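Local structure of sulfite reductase [ferredoxin] (Mycobacterium tuberculosis, 1ZJ8) at residues A[357-362]-A[390-395]; A[136-141]-A[384-389]; A[370-375]-A[412-417]. The protein probably catalyses the six-electron reduction of sulfite to sulfide with electrons from ferredoxin, using siroheme and a [4Fe-4S] cluster. All blocks are in the same frame, centred on the assembly; numbering follows the deposited sequence.

Contact 1 of 3, residues A[357-362]-A[390-395]; sequences VAPIAG and QKLVIL. With SRM (siroheme), chain E.
Val357 and Leu392 form the tight part of this contact, joined as an antiparallel hydrogen-bonded pair. Val357 N gives a nearly straight bond to Leu392 O (2.9 Å, N-H...O 171°), lying almost along the C=O axis. The return bond, Leu392 N to Val357 O, is long and weak at 3.4 Å. Both side chains lie on one face of the sheet and cross obliquely, with Val357 CG2 4.1 Å from Leu392 CG. Pro359 continues this apolar patch: its ring carbon CG lies 4.1 Å from Leu392 CD2 and 3.7 Å from Gln390 O. CB and CG of Lys391 pass the Val357 carbonyl, CB 3.5 Å from Val357 O, and Lys391 NZ bonds to Tyr389 O nearby. The pair belongs to a five-stranded antiparallel sheet built mainly from the second ferredoxin-like half domain, in which strand 353-357 lies beside 392-397. Past Val357 the chain leaves that pairing and loops toward strand 363-365. Regular backbone bonding ends there, although Gly362 and Gln390 still come close: Gly362 CA makes a CA-H...O contact with Gln390 O at 3.6 Å. The extended Gln390 chain lays OE1 against the backbone of Ala361, 3.4 Å from its CA. At the other end of the amide, NE2 is hydrogen-bonded to Ala427 O and comes near the siroheme carboxylate O3B. On the more open side, Ile360 points its side chain away from 390-395; partly exposed, it rests on Ala445 and Val449 of helix 442-455.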
# COMPACT_ATOMS: atom_id res chain seq x y z
N VAL A 357 -8.61 -14.74 2.37
CA VAL A 357 -7.82 -15.63 1.53
C VAL A 357 -6.54 -14.96 1.12
O VAL A 357 -6.45 -13.74 1.02
CB VAL A 357 -8.54 -16.06 0.24
CG1 VAL A 357 -9.60 -17.08 0.55
CG2 VAL A 357 -9.13 -14.87 -0.51
N ALA A 358 -5.54 -15.80 0.84
CA ALA A 358 -4.19 -15.33 0.60
C ALA A 358 -3.74 -15.77 -0.76
O ALA A 358 -3.39 -16.93 -0.95
CB ALA A 358 -3.21 -15.88 1.66
N PRO A 359 -3.71 -14.84 -1.71
CA PRO A 359 -3.04 -15.13 -2.95
C PRO A 359 -1.54 -15.06 -2.70
O PRO A 359 -1.11 -15.05 -1.53
CB PRO A 359 -3.54 -14.04 -3.90
CG PRO A 359 -4.16 -12.97 -3.02
CD PRO A 359 -4.26 -13.47 -1.65
N ILE A 360 -0.74 -15.04 -3.76
CA ILE A 360 0.69 -14.88 -3.63
C ILE A 360 1.04 -13.45 -4.03
O ILE A 360 1.04 -13.10 -5.21
CB ILE A 360 1.42 -15.89 -4.55
CG1 ILE A 360 1.24 -17.32 -4.03
CG2 ILE A 360 2.91 -15.54 -4.65
CD1 ILE A 360 1.95 -18.39 -4.85
N ALA A 361 1.34 -12.62 -3.03
CA ALA A 361 1.75 -11.25 -3.24
C ALA A 361 0.78 -10.51 -4.10
O ALA A 361 1.19 -9.89 -5.05
CB ALA A 361 3.11 -11.22 -3.88
N GLY A 362 -0.52 -10.63 -3.82
CA GLY A 362 -1.55 -9.84 -4.50
C GLY A 362 -1.94 -10.28 -5.91
O GLY A 362 -2.88 -9.72 -6.49
N GLN A 390 -2.27 -7.13 0.80
CA GLN A 390 -2.47 -7.68 -0.54
C GLN A 390 -3.31 -8.96 -0.53
O GLN A 390 -3.03 -9.92 -1.26
CB GLN A 390 -1.14 -7.95 -1.24
CG GLN A 390 -0.13 -6.85 -1.17
CD GLN A 390 1.23 -7.33 -1.64
OE1 GLN A 390 1.67 -8.43 -1.28
NE2 GLN A 390 1.91 -6.52 -2.45
N LYS A 391 -4.34 -8.96 0.30
CA LYS A 391 -5.22 -10.11 0.49
C LYS A 391 -6.65 -9.70 0.25
O LYS A 391 -6.94 -8.52 0.02
CB LYS A 391 -5.01 -10.69 1.89
CG LYS A 391 -3.70 -11.54 2.00
CD LYS A 391 -2.66 -10.99 2.96
CE LYS A 391 -1.32 -11.76 2.93
NZ LYS A 391 -0.28 -11.32 1.95
N LEU A 392 -7.57 -10.66 0.25
CA LEU A 392 -8.99 -10.29 0.19
C LEU A 392 -9.85 -11.08 1.15
O LEU A 392 -9.62 -12.26 1.38
CB LEU A 392 -9.56 -10.39 -1.23
CG LEU A 392 -8.86 -11.23 -2.30
CD1 LEU A 392 -9.73 -11.30 -3.57
CD2 LEU A 392 -7.50 -10.65 -2.65
N VAL A 393 -10.85 -10.39 1.71
CA VAL A 393 -11.80 -11.04 2.59
C VAL A 393 -13.25 -10.79 2.18
O VAL A 393 -13.62 -9.68 1.82
CB VAL A 393 -11.51 -10.70 4.09
CG1 VAL A 393 -10.49 -9.59 4.22
CG2 VAL A 393 -12.78 -10.40 4.87
N ILE A 394 -14.04 -11.87 2.22
CA ILE A 394 -15.48 -11.86 1.90
C ILE A 394 -16.31 -11.88 3.18
O ILE A 394 -16.10 -12.75 4.01
CB ILE A 394 -15.90 -13.16 1.16
CG1 ILE A 394 -14.86 -13.61 0.12
CG2 ILE A 394 -17.26 -12.98 0.48
CD1 ILE A 394 -14.76 -12.73 -1.08
N LEU A 395 -17.28 -10.99 3.31
CA LEU A 395 -18.14 -10.97 4.50
C LEU A 395 -19.49 -11.69 4.30
O LEU A 395 -19.85 -12.06 3.18
CB LEU A 395 -18.39 -9.53 4.92
CG LEU A 395 -17.20 -8.59 4.95
CD1 LEU A 395 -17.66 -7.25 5.45
CD2 LEU A 395 -16.13 -9.14 5.84
FE SRM E . 4.30 2.91 -4.52
CHA SRM E . 6.01 4.63 -6.92
CHB SRM E . 3.87 0.37 -6.66
CHC SRM E . 2.63 1.29 -2.24
CHD SRM E . 6.44 4.13 -2.11
NA SRM E . 4.66 2.65 -6.47
C1A SRM E . 5.25 3.51 -7.33
C2A SRM E . 5.04 3.16 -8.77
CMA SRM E . 3.91 3.97 -9.32
CDA SRM E . 6.31 3.24 -9.58
CEA SRM E . 6.54 4.40 -10.49
O3A SRM E . 6.61 5.54 -9.99
O4A SRM E . 6.64 4.25 -11.71
C3A SRM E . 4.67 1.72 -8.65
CAA SRM E . 3.60 1.28 -9.59
CBA SRM E . 4.37 0.80 -10.79
CCA SRM E . 3.66 -0.31 -11.48
O1A SRM E . 3.10 -1.19 -10.79
O2A SRM E . 3.63 -0.31 -12.74
C4A SRM E . 4.36 1.57 -7.20
NB SRM E . 3.29 1.22 -4.53
C1B SRM E . 3.15 0.28 -5.47
C2B SRM E . 2.16 -0.80 -5.15
CMB SRM E . 1.32 -1.24 -6.31
CDB SRM E . 2.95 -1.98 -4.67
CEB SRM E . 2.20 -3.21 -4.30
O3B SRM E . 2.28 -4.27 -4.95
O4B SRM E . 1.48 -3.14 -3.30
C3B SRM E . 1.42 -0.13 -4.01
CAB SRM E . 0.28 0.71 -4.53
CBB SRM E . -0.79 0.89 -3.50
CCB SRM E . -1.79 1.91 -3.96
O1B SRM E . -2.88 1.57 -4.40
O2B SRM E . -1.55 3.11 -3.89
C4B SRM E . 2.47 0.84 -3.55
NC SRM E . 4.56 2.65 -2.62
C1C SRM E . 3.66 2.10 -1.79
C2C SRM E . 4.07 2.07 -0.46
CDC SRM E . 3.50 1.33 0.70
CEC SRM E . 2.40 1.89 1.51
O3C SRM E . 1.81 2.93 1.13
O4C SRM E . 2.14 1.29 2.56
C3C SRM E . 5.19 2.85 -0.47
CAC SRM E . 5.92 3.08 0.81
CBC SRM E . 5.32 3.95 1.89
CCC SRM E . 5.54 5.41 1.53
O1C SRM E . 4.91 5.93 0.57
O2C SRM E . 6.39 6.04 2.21
C4C SRM E . 5.43 3.24 -1.76
ND SRM E . 5.68 4.39 -4.47
C1D SRM E . 6.52 4.56 -3.45
C2D SRM E . 7.64 5.28 -3.89
CAD SRM E . 8.46 6.18 -2.98
CBD SRM E . 8.09 7.62 -2.88
CCD SRM E . 8.74 8.57 -1.92
O1D SRM E . 8.02 9.05 -1.02
O2D SRM E . 9.96 8.87 -2.01
C3D SRM E . 7.43 5.54 -5.24
CDD SRM E . 8.11 6.63 -6.02
CED SRM E . 7.71 8.08 -5.92
O3D SRM E . 6.67 8.43 -5.37
O4D SRM E . 8.43 8.98 -6.39
C4D SRM E . 6.21 4.98 -5.58

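Contact 2 of 3, residues A[136-141]-A[384-389]; sequences ADISDR and IRFTPY. With SRM (siroheme), chain E.
Ile138 and Phe386 supply the apolar side of this contact, their side chains crossing at about a right angle. Ile138 CG1 sits over one face of the Phe386 ring, 3.6 Å above its plane and offset toward the rim at CD1 and CE1. This is a CH-pi contact: CG1 is 4.0 Å from the ring centroid and 25° off the ring normal. With chi1 at -79°, CG1 stands anti to the carbonyl carbon of Ile138, while CG2 faces Phe386 CB. Strand 135-138, from the first ferredoxin-like half domain, and strand 384-386, from the second, lie in different antiparallel sheets, and each sheet borrows a strand from the other half (363-365 and 115-116). These two strands meet through side chains, not by pairing with each other. Backbone polar contacts follow where both chains leave their strands. Pro388 CA makes a CA-H...O contact with Asp140 O at 3.4 Å. The carbonyl oxygens of Asp140 and Pro388 also lie close to each other, and Arg480 bonds to both, NH1 to Asp140 O and NH2 to Pro388 O. Residues 139-141 also meet siroheme. Asp140 N donates to carboxylate atom O4B (3.0 Å, N-H...O 161°). Arg141 NH1 bonds to O3C at 3.2 Å, near the guanidinium plane at its edge, and has a second partner in Asn234 OD1. Ser139 OG accepts from Asn143 N and lies 3.2 Å from siroheme O1B.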
# COMPACT_ATOMS: atom_id res chain seq x y z
N ALA A 136 -4.50 -8.43 -13.09
CA ALA A 136 -5.16 -7.82 -11.95
C ALA A 136 -4.38 -8.16 -10.70
O ALA A 136 -4.28 -9.33 -10.35
CB ALA A 136 -6.57 -8.34 -11.85
N ASP A 137 -3.79 -7.15 -10.05
CA ASP A 137 -2.98 -7.37 -8.85
C ASP A 137 -3.47 -6.50 -7.70
O ASP A 137 -3.63 -5.29 -7.87
CB ASP A 137 -1.51 -7.09 -9.14
CG ASP A 137 -0.93 -7.99 -10.22
OD1 ASP A 137 -1.39 -9.16 -10.32
OD2 ASP A 137 -0.01 -7.53 -10.97
N ILE A 138 -3.72 -7.12 -6.54
CA ILE A 138 -4.24 -6.40 -5.38
C ILE A 138 -3.08 -5.78 -4.73
O ILE A 138 -2.18 -6.47 -4.29
CB ILE A 138 -4.92 -7.28 -4.30
CG1 ILE A 138 -6.34 -7.66 -4.70
CG2 ILE A 138 -5.03 -6.54 -2.96
CD1 ILE A 138 -6.36 -8.92 -5.54
N SER A 139 -3.13 -4.46 -4.62
CA SER A 139 -2.08 -3.69 -4.02
C SER A 139 -2.19 -3.77 -2.48
O SER A 139 -3.22 -4.17 -1.94
CB SER A 139 -2.26 -2.26 -4.52
OG SER A 139 -3.22 -1.56 -3.75
N ASP A 140 -1.12 -3.37 -1.79
CA ASP A 140 -1.12 -3.35 -0.33
C ASP A 140 -1.68 -2.04 0.26
O ASP A 140 -1.39 -1.70 1.40
CB ASP A 140 0.30 -3.63 0.16
CG ASP A 140 1.24 -2.49 -0.13
OD1 ASP A 140 0.74 -1.45 -0.57
OD2 ASP A 140 2.47 -2.62 0.10
N ARG A 141 -2.44 -1.29 -0.54
CA ARG A 141 -3.27 -0.17 -0.05
C ARG A 141 -4.72 -0.39 -0.48
O ARG A 141 -5.46 0.57 -0.65
CB ARG A 141 -2.80 1.18 -0.62
CG ARG A 141 -1.54 1.79 -0.03
CD ARG A 141 -1.45 3.28 -0.35
NE ARG A 141 -2.30 4.12 0.52
CZ ARG A 141 -2.04 4.42 1.80
NH1 ARG A 141 -0.94 3.96 2.39
NH2 ARG A 141 -2.86 5.18 2.50
N ILE A 384 -17.16 -7.64 -0.12
CA ILE A 384 -15.80 -8.14 -0.12
C ILE A 384 -14.89 -6.92 0.09
O ILE A 384 -15.23 -5.79 -0.29
CB ILE A 384 -15.47 -8.86 -1.45
CG1 ILE A 384 -13.98 -9.21 -1.54
CG2 ILE A 384 -15.82 -8.01 -2.67
CD1 ILE A 384 -13.64 -10.18 -2.70
N ARG A 385 -13.74 -7.16 0.73
CA ARG A 385 -12.77 -6.11 1.00
C ARG A 385 -11.37 -6.54 0.55
O ARG A 385 -10.96 -7.69 0.80
CB ARG A 385 -12.71 -5.83 2.51
CG ARG A 385 -13.77 -4.85 3.04
CD ARG A 385 -15.01 -5.56 3.52
NE ARG A 385 -16.16 -4.66 3.66
CZ ARG A 385 -16.45 -3.96 4.75
NH1 ARG A 385 -15.71 -4.01 5.85
NH2 ARG A 385 -17.54 -3.20 4.75
N PHE A 386 -10.62 -5.63 -0.06
CA PHE A 386 -9.19 -5.85 -0.24
C PHE A 386 -8.44 -5.42 1.02
O PHE A 386 -8.93 -4.57 1.76
CB PHE A 386 -8.66 -5.07 -1.46
CG PHE A 386 -9.28 -5.46 -2.80
CD1 PHE A 386 -9.52 -6.80 -3.12
CD2 PHE A 386 -9.57 -4.49 -3.75
CE1 PHE A 386 -10.09 -7.16 -4.36
CE2 PHE A 386 -10.12 -4.84 -4.98
CZ PHE A 386 -10.39 -6.18 -5.29
N THR A 387 -7.23 -5.95 1.23
CA THR A 387 -6.47 -5.85 2.50
C THR A 387 -5.23 -4.99 2.32
O THR A 387 -4.64 -4.96 1.25
CB THR A 387 -6.04 -7.28 2.98
OG1 THR A 387 -7.21 -8.08 3.12
CG2 THR A 387 -5.29 -7.31 4.32
N PRO A 388 -4.82 -4.24 3.35
CA PRO A 388 -3.50 -3.62 3.23
C PRO A 388 -2.30 -4.58 3.26
O PRO A 388 -1.17 -4.12 3.35
CB PRO A 388 -3.46 -2.63 4.41
CG PRO A 388 -4.92 -2.50 4.86
CD PRO A 388 -5.54 -3.81 4.57
N TYR A 389 -2.53 -5.88 3.13
CA TYR A 389 -1.45 -6.88 3.05
C TYR A 389 -1.61 -7.73 1.80
O TYR A 389 -1.13 -8.88 1.75
CB TYR A 389 -1.41 -7.70 4.34
CG TYR A 389 -0.91 -6.84 5.49
CD1 TYR A 389 -1.80 -6.14 6.30
CD2 TYR A 389 0.46 -6.67 5.71
CE1 TYR A 389 -1.35 -5.33 7.31
CE2 TYR A 389 0.92 -5.86 6.73
CZ TYR A 389 0.02 -5.20 7.53
OH TYR A 389 0.46 -4.38 8.54
FE SRM E . 4.30 2.91 -4.52
CHA SRM E . 6.01 4.63 -6.92
CHB SRM E . 3.87 0.37 -6.66
CHC SRM E . 2.63 1.29 -2.24
CHD SRM E . 6.44 4.13 -2.11
NA SRM E . 4.66 2.65 -6.47
C1A SRM E . 5.25 3.51 -7.33
C2A SRM E . 5.04 3.16 -8.77
CMA SRM E . 3.91 3.97 -9.32
CDA SRM E . 6.31 3.24 -9.58
CEA SRM E . 6.54 4.40 -10.49
O3A SRM E . 6.61 5.54 -9.99
O4A SRM E . 6.64 4.25 -11.71
C3A SRM E . 4.67 1.72 -8.65
CAA SRM E . 3.60 1.28 -9.59
CBA SRM E . 4.37 0.80 -10.79
CCA SRM E . 3.66 -0.31 -11.48
O1A SRM E . 3.10 -1.19 -10.79
O2A SRM E . 3.63 -0.31 -12.74
C4A SRM E . 4.36 1.57 -7.20
NB SRM E . 3.29 1.22 -4.53
C1B SRM E . 3.15 0.28 -5.47
C2B SRM E . 2.16 -0.80 -5.15
CMB SRM E . 1.32 -1.24 -6.31
CDB SRM E . 2.95 -1.98 -4.67
CEB SRM E . 2.20 -3.21 -4.30
O3B SRM E . 2.28 -4.27 -4.95
O4B SRM E . 1.48 -3.14 -3.30
C3B SRM E . 1.42 -0.13 -4.01
CAB SRM E . 0.28 0.71 -4.53
CBB SRM E . -0.79 0.89 -3.50
CCB SRM E . -1.79 1.91 -3.96
O1B SRM E . -2.88 1.57 -4.40
O2B SRM E . -1.55 3.11 -3.89
C4B SRM E . 2.47 0.84 -3.55
NC SRM E . 4.56 2.65 -2.62
C1C SRM E . 3.66 2.10 -1.79
C2C SRM E . 4.07 2.07 -0.46
CDC SRM E . 3.50 1.33 0.70
CEC SRM E . 2.40 1.89 1.51
O3C SRM E . 1.81 2.93 1.13
O4C SRM E . 2.14 1.29 2.56
C3C SRM E . 5.19 2.85 -0.47
CAC SRM E . 5.92 3.08 0.81
CBC SRM E . 5.32 3.95 1.89
CCC SRM E . 5.54 5.41 1.53
O1C SRM E . 4.91 5.93 0.57
O2C SRM E . 6.39 6.04 2.21
C4C SRM E . 5.43 3.24 -1.76
ND SRM E . 5.68 4.39 -4.47
C1D SRM E . 6.52 4.56 -3.45
C2D SRM E . 7.64 5.28 -3.89
CAD SRM E . 8.46 6.18 -2.98
CBD SRM E . 8.09 7.62 -2.88
CCD SRM E . 8.74 8.57 -1.92
O1D SRM E . 8.02 9.05 -1.02
O2D SRM E . 9.96 8.87 -2.01
C3D SRM E . 7.43 5.54 -5.24
CDD SRM E . 8.11 6.63 -6.02
CED SRM E . 7.71 8.08 -5.92
O3D SRM E . 6.67 8.43 -5.37
O4D SRM E . 8.43 8.98 -6.39
C4D SRM E . 6.21 4.98 -5.58

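Contact 3 of 3, residues A[370-375]-A[412-417]; sequences TAVADL and LGLQSR
Ala371 O takes two backbone donors from the next turn of its helix: Leu375 N at 3.2 Å and, more weakly, Asp374 N at 3.4 Å. The first of these bonds sets Ala371 and Leu375 one turn apart, so that both side chains point toward the loop that follows helix 399-411. No hydrogen bond crosses to that loop, and the contact is made by methyl groups. Leu412 does most of the touching. Both of its methyls meet that of Ala371, with CD2 3.5 Å and CD1 3.7 Å from Ala371 CB. Leu412 CD1 also meets Leu375 CD1 at 3.8 Å, the two leucines reaching toward each other tip to tip. Farther along the loop, Leu414 crosses Val372 at about a right angle, and its CD1 lies 3.8 Å from Val372 CG2. In Val372, CG1 is anti to the backbone N (chi1 171°), which leaves CG2 beside that N and turned to the leucines. Between the two leucines of the loop, Gly413 adopts a positive phi of 82° and ends helix 399-411 with a Schellman motif; the chain then runs on in extended form, bringing Leu414 to Val372. Leu375 also packs on Leu405 and Leu409 of helix 399-411, whereas Val372 also touches Leu121 of helix 118-131. Leu414 rests on Val357 of strand 353-357, placing the contact between helix 366-379, the end of helix 399-411 and that inner strand of the sheet.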
# COMPACT_ATOMS: atom_id res chain seq x y z
N THR A 370 -13.71 -12.41 -11.36
CA THR A 370 -15.06 -12.69 -11.82
C THR A 370 -15.50 -13.99 -11.18
O THR A 370 -16.64 -14.10 -10.71
CB THR A 370 -15.17 -12.68 -13.35
OG1 THR A 370 -14.65 -11.44 -13.83
CG2 THR A 370 -16.64 -12.76 -13.81
N ALA A 371 -14.59 -14.95 -11.11
CA ALA A 371 -14.88 -16.24 -10.48
C ALA A 371 -15.34 -16.09 -9.02
O ALA A 371 -16.28 -16.78 -8.58
CB ALA A 371 -13.68 -17.14 -10.57
N VAL A 372 -14.67 -15.19 -8.30
CA VAL A 372 -14.98 -14.89 -6.90
C VAL A 372 -16.36 -14.23 -6.78
O VAL A 372 -17.12 -14.51 -5.84
CB VAL A 372 -13.91 -13.94 -6.24
CG1 VAL A 372 -14.37 -13.47 -4.85
CG2 VAL A 372 -12.54 -14.60 -6.16
N ALA A 373 -16.69 -13.37 -7.73
CA ALA A 373 -18.00 -12.71 -7.71
C ALA A 373 -19.14 -13.72 -7.76
O ALA A 373 -20.14 -13.54 -7.06
CB ALA A 373 -18.11 -11.71 -8.85
N ASP A 374 -18.98 -14.78 -8.55
CA ASP A 374 -20.01 -15.83 -8.67
C ASP A 374 -20.09 -16.72 -7.43
O ASP A 374 -21.18 -17.18 -7.04
CB ASP A 374 -19.80 -16.66 -9.95
CG ASP A 374 -19.91 -15.80 -11.21
OD1 ASP A 374 -20.81 -14.93 -11.24
OD2 ASP A 374 -19.08 -15.95 -12.15
N LEU A 375 -18.93 -16.96 -6.82
CA LEU A 375 -18.88 -17.64 -5.53
C LEU A 375 -19.60 -16.82 -4.46
O LEU A 375 -20.34 -17.37 -3.64
CB LEU A 375 -17.43 -17.88 -5.10
CG LEU A 375 -16.66 -18.96 -5.85
CD1 LEU A 375 -15.20 -18.95 -5.45
CD2 LEU A 375 -17.28 -20.33 -5.60
N LEU A 412 -9.52 -21.91 -7.04
CA LEU A 412 -8.93 -20.75 -7.74
C LEU A 412 -7.54 -20.36 -7.20
O LEU A 412 -6.97 -19.39 -7.66
CB LEU A 412 -9.82 -19.53 -7.60
CG LEU A 412 -11.20 -19.60 -8.22
CD1 LEU A 412 -12.08 -18.60 -7.52
CD2 LEU A 412 -11.12 -19.31 -9.69
N GLY A 413 -7.03 -21.08 -6.21
CA GLY A 413 -5.71 -20.77 -5.62
C GLY A 413 -5.74 -19.67 -4.57
O GLY A 413 -4.71 -19.06 -4.27
N LEU A 414 -6.91 -19.41 -4.01
CA LEU A 414 -7.05 -18.44 -2.93
C LEU A 414 -7.32 -19.16 -1.61
O LEU A 414 -8.46 -19.53 -1.30
CB LEU A 414 -8.16 -17.45 -3.26
CG LEU A 414 -7.90 -16.57 -4.48
CD1 LEU A 414 -9.18 -15.86 -4.95
CD2 LEU A 414 -6.83 -15.56 -4.17
N GLN A 415 -6.26 -19.35 -0.83
CA GLN A 415 -6.28 -20.24 0.34
C GLN A 415 -6.67 -19.47 1.56
O GLN A 415 -6.10 -18.42 1.81
CB GLN A 415 -4.91 -20.89 0.55
CG GLN A 415 -4.32 -21.47 -0.73
CD GLN A 415 -3.02 -22.24 -0.54
OE1 GLN A 415 -2.31 -22.10 0.47
NE2 GLN A 415 -2.70 -23.08 -1.53
N SER A 416 -7.63 -19.99 2.31
CA SER A 416 -7.97 -19.45 3.62
C SER A 416 -7.11 -20.07 4.73
O SER A 416 -7.05 -19.55 5.86
CB SER A 416 -9.44 -19.69 3.90
OG SER A 416 -9.77 -21.01 3.58
N ARG A 417 -6.45 -21.17 4.39
CA ARG A 417 -5.47 -21.80 5.27
C ARG A 417 -4.14 -21.93 4.55
O ARG A 417 -3.70 -23.02 4.18
CB ARG A 417 -5.92 -23.18 5.71
CG ARG A 417 -7.17 -23.23 6.60
CD ARG A 417 -7.60 -24.69 6.70
NE ARG A 417 -8.88 -24.97 7.36
CZ ARG A 417 -9.38 -26.22 7.46
NH1 ARG A 417 -8.71 -27.26 6.94
NH2 ARG A 417 -10.55 -26.44 8.07

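Overall arrangement
Contacts 1 and 2 have centres 7 Å apart and are stitched by backbone: Gly362 O lies 2.7 Å from Ile138 N, linking the half domains, and Val393 O lies 2.8 Å from Arg385 N between neighbouring strands. Contact 3 is 9 Å from contact 1, reached where Ala358 N lies 2.9 Å from Gln415 O, and 14 Å from contact 2, which it meets through packing of Ile384 CD1 on Val372 CG1. Contacts 1 and 2 both touch the siroheme; the side chains of Gln390 and Asp140 are each about 9 Å from the iron-sulfur cluster. Contact 3 lies away from these sites, where helix 366-379 packs on the loop after helix 399-411.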